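Long-range contact in putative protein (Neisseria meningitidis, PDB 2O3G), which is of unknown function but belongs to a CBS-domain membrane protein family that may bind flavin adenine dinucleotide; this piece is the transporter-associated domain: residues L51-G63 / A66-K78. Numbering follows the deposited sequence.
Sequences LIMEELQTIPDVG and ADFHGWRFEVVEK. With EDO (1,2-ethanediol), chain C.
Leu51 reaches two aromatic rings of the hairpin with one methyl. Its CD2 lies over the centre of the Phe68 ring, 3.5 Å from the centroid in a CH-pi contact, and the same methyl reaches one face of Phe73 near the rim, 4.1 Å from CE2. Phe68 meets it because its CG stands anti to the backbone N (chi1 180°), while the opposite face of the ring carries ND1 of His69. The next residue, Ile52, lays CD1 against CB of Phe73 at 3.9 Å, and the Ala66 methyl rests against both CA of Ile52 and CB of Glu55. The Glu55 carboxylate, at the margin, accepts a hydrogen bond from an ethanediol that also takes the N-H of His69.

Beyond the helix, the chain returns along the far end of strand 71-78. Pro60 CB packs on Val75 CG1, and the bent Lys78 side chain brings NZ to Pro60 O (2.8 Å), above the carbonyl plane rather than on a lone pair. Gly63 N gives Val75 O a nearly straight bond (172°) in the carbonyl plane. Further out, Arg72 grips Asp67 side-on through NE and NH2, tying the two strands together, and strand 82-90 continues the sheet beyond 71-79. A helix packed across one face of an antiparallel sheet, at 105° to strand 71-78, and followed by a type I' hairpin, makes an alpha+beta arrangement, here part of the transporter-associated domain.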
loop_
_atom_site.group_PDB
_atom_site.type_symbol
_atom_site.label_atom_id
_atom_site.label_comp_id
_atom_site.label_asym_id
_atom_site.label_seq_id
_atom_site.Cartn_x
_atom_site.Cartn_y
_atom_site.Cartn_z
ATOM N N LEU A 51 -4.889 -0.018 -0.750
ATOM C CA LEU A 51 -4.564 -1.307 -0.146
ATOM C C LEU A 51 -4.464 -1.156 1.315
ATOM O O LEU A 51 -5.068 -1.937 2.062
ATOM C CB LEU A 51 -3.293 -1.937 -0.762
ATOM C CG LEU A 51 -2.249 -2.840 -0.103
ATOM C CD1 LEU A 51 -2.603 -3.452 1.207
ATOM C CD2 LEU A 51 -1.872 -3.888 -1.120
ATOM N N ILE A 52 -3.701 -0.171 1.767
ATOM C CA ILE A 52 -3.523 -0.060 3.241
ATOM C C ILE A 52 -4.829 0.168 3.948
ATOM O O ILE A 52 -5.090 -0.486 4.944
ATOM C CB ILE A 52 -2.567 1.066 3.681
ATOM C CG1 ILE A 52 -1.225 0.933 2.962
ATOM C CG2 ILE A 52 -2.519 1.145 5.219
ATOM C CD1 ILE A 52 -0.131 1.758 3.552
HETATM N N MSE A 53 -5.637 1.106 3.450
HETATM C CA MSE A 53 -6.964 1.424 4.079
HETATM C C MSE A 53 -7.882 0.251 4.117
HETATM O O MSE A 53 -8.513 -0.019 5.160
HETATM C CB MSE A 53 -7.713 2.514 3.339
HETATM C CG MSE A 53 -6.871 3.318 2.397
HETATM SE SE MSE A 53 -7.686 5.065 2.471
HETATM C CE MSE A 53 -7.204 6.000 0.761
ATOM N N GLU A 54 -7.974 -0.424 2.975
ATOM C CA GLU A 54 -8.647 -1.711 2.904
ATOM C C GLU A 54 -8.248 -2.680 4.015
ATOM O O GLU A 54 -9.102 -3.028 4.791
ATOM C CB GLU A 54 -8.449 -2.344 1.535
ATOM C CG GLU A 54 -8.799 -3.816 1.471
ATOM C CD GLU A 54 -10.293 -4.024 1.427
ATOM O OE1 GLU A 54 -11.031 -3.283 2.113
ATOM O OE2 GLU A 54 -10.743 -4.928 0.693
ATOM N N GLU A 55 -6.979 -3.120 4.125
ATOM C CA GLU A 55 -6.642 -4.055 5.208
ATOM C C GLU A 55 -6.929 -3.425 6.582
ATOM O O GLU A 55 -7.687 -3.970 7.342
ATOM C CB GLU A 55 -5.240 -4.672 5.069
ATOM C CG GLU A 55 -5.163 -6.129 4.385
ATOM C CD GLU A 55 -5.227 -7.374 5.387
ATOM O OE1 GLU A 55 -5.566 -7.216 6.598
ATOM O OE2 GLU A 55 -4.940 -8.547 4.959
ATOM N N LEU A 56 -6.424 -2.240 6.899
ATOM C CA LEU A 56 -6.620 -1.711 8.247
ATOM C C LEU A 56 -8.076 -1.549 8.600
ATOM O O LEU A 56 -8.470 -1.831 9.742
ATOM C CB LEU A 56 -5.943 -0.367 8.397
ATOM C CG LEU A 56 -4.481 -0.673 8.244
ATOM C CD1 LEU A 56 -3.734 0.580 7.867
ATOM C CD2 LEU A 56 -4.082 -1.315 9.565
ATOM N N GLN A 57 -8.861 -1.112 7.600
ATOM C CA GLN A 57 -10.236 -0.690 7.780
ATOM C C GLN A 57 -10.217 0.566 8.612
ATOM O O GLN A 57 -11.088 0.759 9.421
ATOM C CB GLN A 57 -11.079 -1.755 8.509
ATOM C CG GLN A 57 -11.217 -3.086 7.790
ATOM C CD GLN A 57 -12.123 -2.981 6.577
ATOM O OE1 GLN A 57 -13.325 -2.774 6.706
ATOM N NE2 GLN A 57 -11.553 -3.130 5.396
ATOM N N THR A 58 -9.222 1.424 8.465
ATOM C CA THR A 58 -9.318 2.688 9.187
ATOM C C THR A 58 -8.380 3.733 8.614
ATOM O O THR A 58 -7.676 3.397 7.678
ATOM C CB THR A 58 -9.114 2.504 10.667
ATOM O OG1 THR A 58 -8.839 3.787 11.195
ATOM C CG2 THR A 58 -7.948 1.562 10.989
ATOM N N ILE A 59 -8.376 4.990 9.088
ATOM C CA ILE A 59 -7.479 5.969 8.468
ATOM C C ILE A 59 -6.128 5.719 9.063
ATOM O O ILE A 59 -5.979 5.847 10.271
ATOM C CB ILE A 59 -7.804 7.430 8.730
ATOM C CG1 ILE A 59 -9.318 7.641 8.790
ATOM C CG2 ILE A 59 -7.202 8.334 7.578
ATOM C CD1 ILE A 59 -10.051 7.432 7.444
ATOM N N PRO A 60 -5.150 5.304 8.224
ATOM C CA PRO A 60 -3.868 4.976 8.773
ATOM C C PRO A 60 -3.072 6.214 9.183
ATOM O O PRO A 60 -2.931 7.134 8.421
ATOM C CB PRO A 60 -3.206 4.238 7.614
ATOM C CG PRO A 60 -3.780 4.836 6.419
ATOM C CD PRO A 60 -5.201 5.058 6.769
ATOM N N ASP A 61 -2.542 6.229 10.392
ATOM C CA ASP A 61 -1.537 7.228 10.741
ATOM C C ASP A 61 -0.205 6.919 10.129
ATOM O O ASP A 61 0.034 5.823 9.653
ATOM C CB ASP A 61 -1.303 7.195 12.233
ATOM C CG ASP A 61 -2.482 7.701 12.983
ATOM O OD1 ASP A 61 -3.017 8.737 12.487
ATOM O OD2 ASP A 61 -2.889 7.069 14.017
ATOM N N VAL A 62 0.709 7.865 10.223
ATOM C CA VAL A 62 2.083 7.578 9.901
ATOM C C VAL A 62 2.556 6.409 10.774
ATOM O O VAL A 62 2.139 6.260 11.949
ATOM C CB VAL A 62 2.935 8.799 10.067
ATOM C CG1 VAL A 62 4.374 8.392 9.945
ATOM C CG2 VAL A 62 2.548 9.837 8.998
ATOM N N GLY A 63 3.342 5.522 10.163
ATOM C CA GLY A 63 3.819 4.352 10.879
ATOM C C GLY A 63 2.787 3.283 11.192
ATOM O O GLY A 63 3.096 2.287 11.868
ATOM N N ALA A 66 0.255 -2.262 6.723
ATOM C CA ALA A 66 -0.640 -3.357 6.479
ATOM C C ALA A 66 0.181 -4.394 5.912
ATOM O O ALA A 66 0.987 -4.081 5.005
ATOM C CB ALA A 66 -1.708 -2.947 5.437
ATOM N N ASP A 67 -0.044 -5.628 6.325
ATOM C CA ASP A 67 0.662 -6.781 5.666
ATOM C C ASP A 67 -0.187 -7.451 4.612
ATOM O O ASP A 67 -1.334 -7.764 4.902
ATOM C CB ASP A 67 1.075 -7.853 6.704
ATOM C CG ASP A 67 2.148 -7.322 7.737
ATOM O OD1 ASP A 67 2.519 -8.072 8.675
ATOM O OD2 ASP A 67 2.674 -6.188 7.582
ATOM N N PHE A 68 0.387 -7.737 3.436
ATOM C CA PHE A 68 -0.356 -8.254 2.338
ATOM C C PHE A 68 0.473 -9.211 1.444
ATOM O O PHE A 68 1.448 -8.791 0.869
ATOM C CB PHE A 68 -0.770 -6.990 1.544
ATOM C CG PHE A 68 -1.600 -7.229 0.277
ATOM C CD1 PHE A 68 -2.994 -7.269 0.342
ATOM C CD2 PHE A 68 -0.975 -7.323 -0.952
ATOM C CE1 PHE A 68 -3.805 -7.504 -0.850
ATOM C CE2 PHE A 68 -1.747 -7.489 -2.170
ATOM C CZ PHE A 68 -3.165 -7.575 -2.092
ATOM N N HIS A 69 0.061 -10.464 1.271
ATOM C CA HIS A 69 0.760 -11.378 0.421
ATOM C C HIS A 69 2.269 -11.340 0.515
ATOM O O HIS A 69 2.951 -11.347 -0.525
ATOM C CB HIS A 69 0.394 -11.206 -1.033
ATOM C CG HIS A 69 -0.896 -11.854 -1.392
ATOM N ND1 HIS A 69 -2.127 -11.338 -0.984
ATOM C CD2 HIS A 69 -1.161 -12.997 -2.063
ATOM C CE1 HIS A 69 -3.102 -12.110 -1.420
ATOM N NE2 HIS A 69 -2.545 -13.111 -2.095
ATOM N N GLY A 70 2.795 -11.358 1.745
ATOM C CA GLY A 70 4.225 -11.488 1.921
ATOM C C GLY A 70 4.987 -10.165 1.967
ATOM O O GLY A 70 6.199 -10.180 1.993
ATOM N N TRP A 71 4.284 -9.039 1.911
ATOM C CA TRP A 71 4.909 -7.748 1.984
ATOM C C TRP A 71 4.217 -6.899 3.050
ATOM O O TRP A 71 3.093 -7.209 3.458
ATOM C CB TRP A 71 4.779 -7.060 0.691
ATOM C CG TRP A 71 5.298 -7.758 -0.450
ATOM C CD1 TRP A 71 4.700 -8.710 -1.124
ATOM C CD2 TRP A 71 6.513 -7.458 -1.164
ATOM N NE1 TRP A 71 5.477 -9.105 -2.226
ATOM C CE2 TRP A 71 6.597 -8.347 -2.247
ATOM C CE3 TRP A 71 7.583 -6.596 -0.924
ATOM C CZ2 TRP A 71 7.655 -8.364 -3.121
ATOM C CZ3 TRP A 71 8.648 -6.588 -1.829
ATOM C CH2 TRP A 71 8.677 -7.470 -2.912
ATOM N N ARG A 72 4.908 -5.857 3.512
ATOM C CA ARG A 72 4.419 -4.877 4.506
ATOM C C ARG A 72 4.351 -3.507 3.864
ATOM O O ARG A 72 5.196 -3.132 3.036
ATOM C CB ARG A 72 5.409 -4.799 5.611
ATOM C CG ARG A 72 5.035 -3.872 6.668
ATOM C CD ARG A 72 5.723 -4.292 7.927
ATOM N NE ARG A 72 4.870 -5.211 8.635
ATOM C CZ ARG A 72 5.127 -5.761 9.824
ATOM N NH1 ARG A 72 6.226 -5.465 10.508
ATOM N NH2 ARG A 72 4.251 -6.612 10.329
ATOM N N PHE A 73 3.318 -2.758 4.194
ATOM C CA PHE A 73 3.120 -1.469 3.538
ATOM C C PHE A 73 2.954 -0.512 4.626
ATOM O O PHE A 73 2.119 -0.731 5.491
ATOM C CB PHE A 73 1.882 -1.538 2.727
ATOM C CG PHE A 73 2.046 -2.379 1.503
ATOM C CD1 PHE A 73 2.434 -1.821 0.337
ATOM C CD2 PHE A 73 1.819 -3.745 1.548
ATOM C CE1 PHE A 73 2.540 -2.622 -0.819
ATOM C CE2 PHE A 73 1.918 -4.500 0.402
ATOM C CZ PHE A 73 2.292 -3.933 -0.779
ATOM N N GLU A 74 3.804 0.502 4.670
ATOM C CA GLU A 74 3.810 1.343 5.874
ATOM C C GLU A 74 3.731 2.780 5.515
ATOM O O GLU A 74 4.443 3.256 4.634
ATOM C CB GLU A 74 5.075 1.121 6.674
ATOM C CG GLU A 74 5.119 1.900 7.993
ATOM C CD GLU A 74 6.453 1.758 8.733
ATOM O OE1 GLU A 74 7.428 1.170 8.173
ATOM O OE2 GLU A 74 6.531 2.228 9.887
ATOM N N VAL A 75 2.854 3.484 6.177
ATOM C CA VAL A 75 2.671 4.867 5.775
ATOM C C VAL A 75 3.745 5.680 6.457
ATOM O O VAL A 75 3.901 5.689 7.700
ATOM C CB VAL A 75 1.254 5.346 6.050
ATOM C CG1 VAL A 75 0.657 4.457 6.997
ATOM C CG2 VAL A 75 1.226 6.760 6.582
ATOM N N VAL A 76 4.512 6.338 5.625
ATOM C CA VAL A 76 5.623 7.052 6.181
ATOM C C VAL A 76 5.386 8.553 6.195
ATOM O O VAL A 76 5.677 9.229 7.208
ATOM C CB VAL A 76 7.034 6.690 5.564
ATOM C CG1 VAL A 76 7.384 5.298 5.941
ATOM C CG2 VAL A 76 7.117 6.949 4.073
ATOM N N GLU A 77 4.853 9.058 5.085
ATOM C CA GLU A 77 4.350 10.407 5.031
ATOM C C GLU A 77 2.822 10.490 4.677
ATOM O O GLU A 77 2.348 9.938 3.677
ATOM C CB GLU A 77 5.213 11.132 4.034
ATOM C CG GLU A 77 5.292 12.581 4.178
ATOM C CD GLU A 77 5.718 13.144 2.862
ATOM O OE1 GLU A 77 6.422 12.399 2.125
ATOM O OE2 GLU A 77 5.338 14.300 2.541
ATOM N N LYS A 78 2.064 11.170 5.540
ATOM C CA LYS A 78 0.744 11.707 5.200
ATOM C C LYS A 78 0.911 13.171 4.825
ATOM O O LYS A 78 1.533 13.954 5.587
ATOM C CB LYS A 78 -0.162 11.644 6.402
ATOM C CG LYS A 78 -0.343 10.285 6.952
ATOM C CD LYS A 78 -1.734 9.833 6.703
ATOM C CE LYS A 78 -2.688 10.718 7.446
ATOM N NZ LYS A 78 -3.685 9.842 8.040
HETATM C C1 EDO C . -2.985 -11.951 3.460
HETATM O O1 EDO C . -1.763 -11.431 2.913
HETATM C C2 EDO C . -4.082 -11.606 2.452
HETATM O O2 EDO C . -4.786 -10.498 3.001
#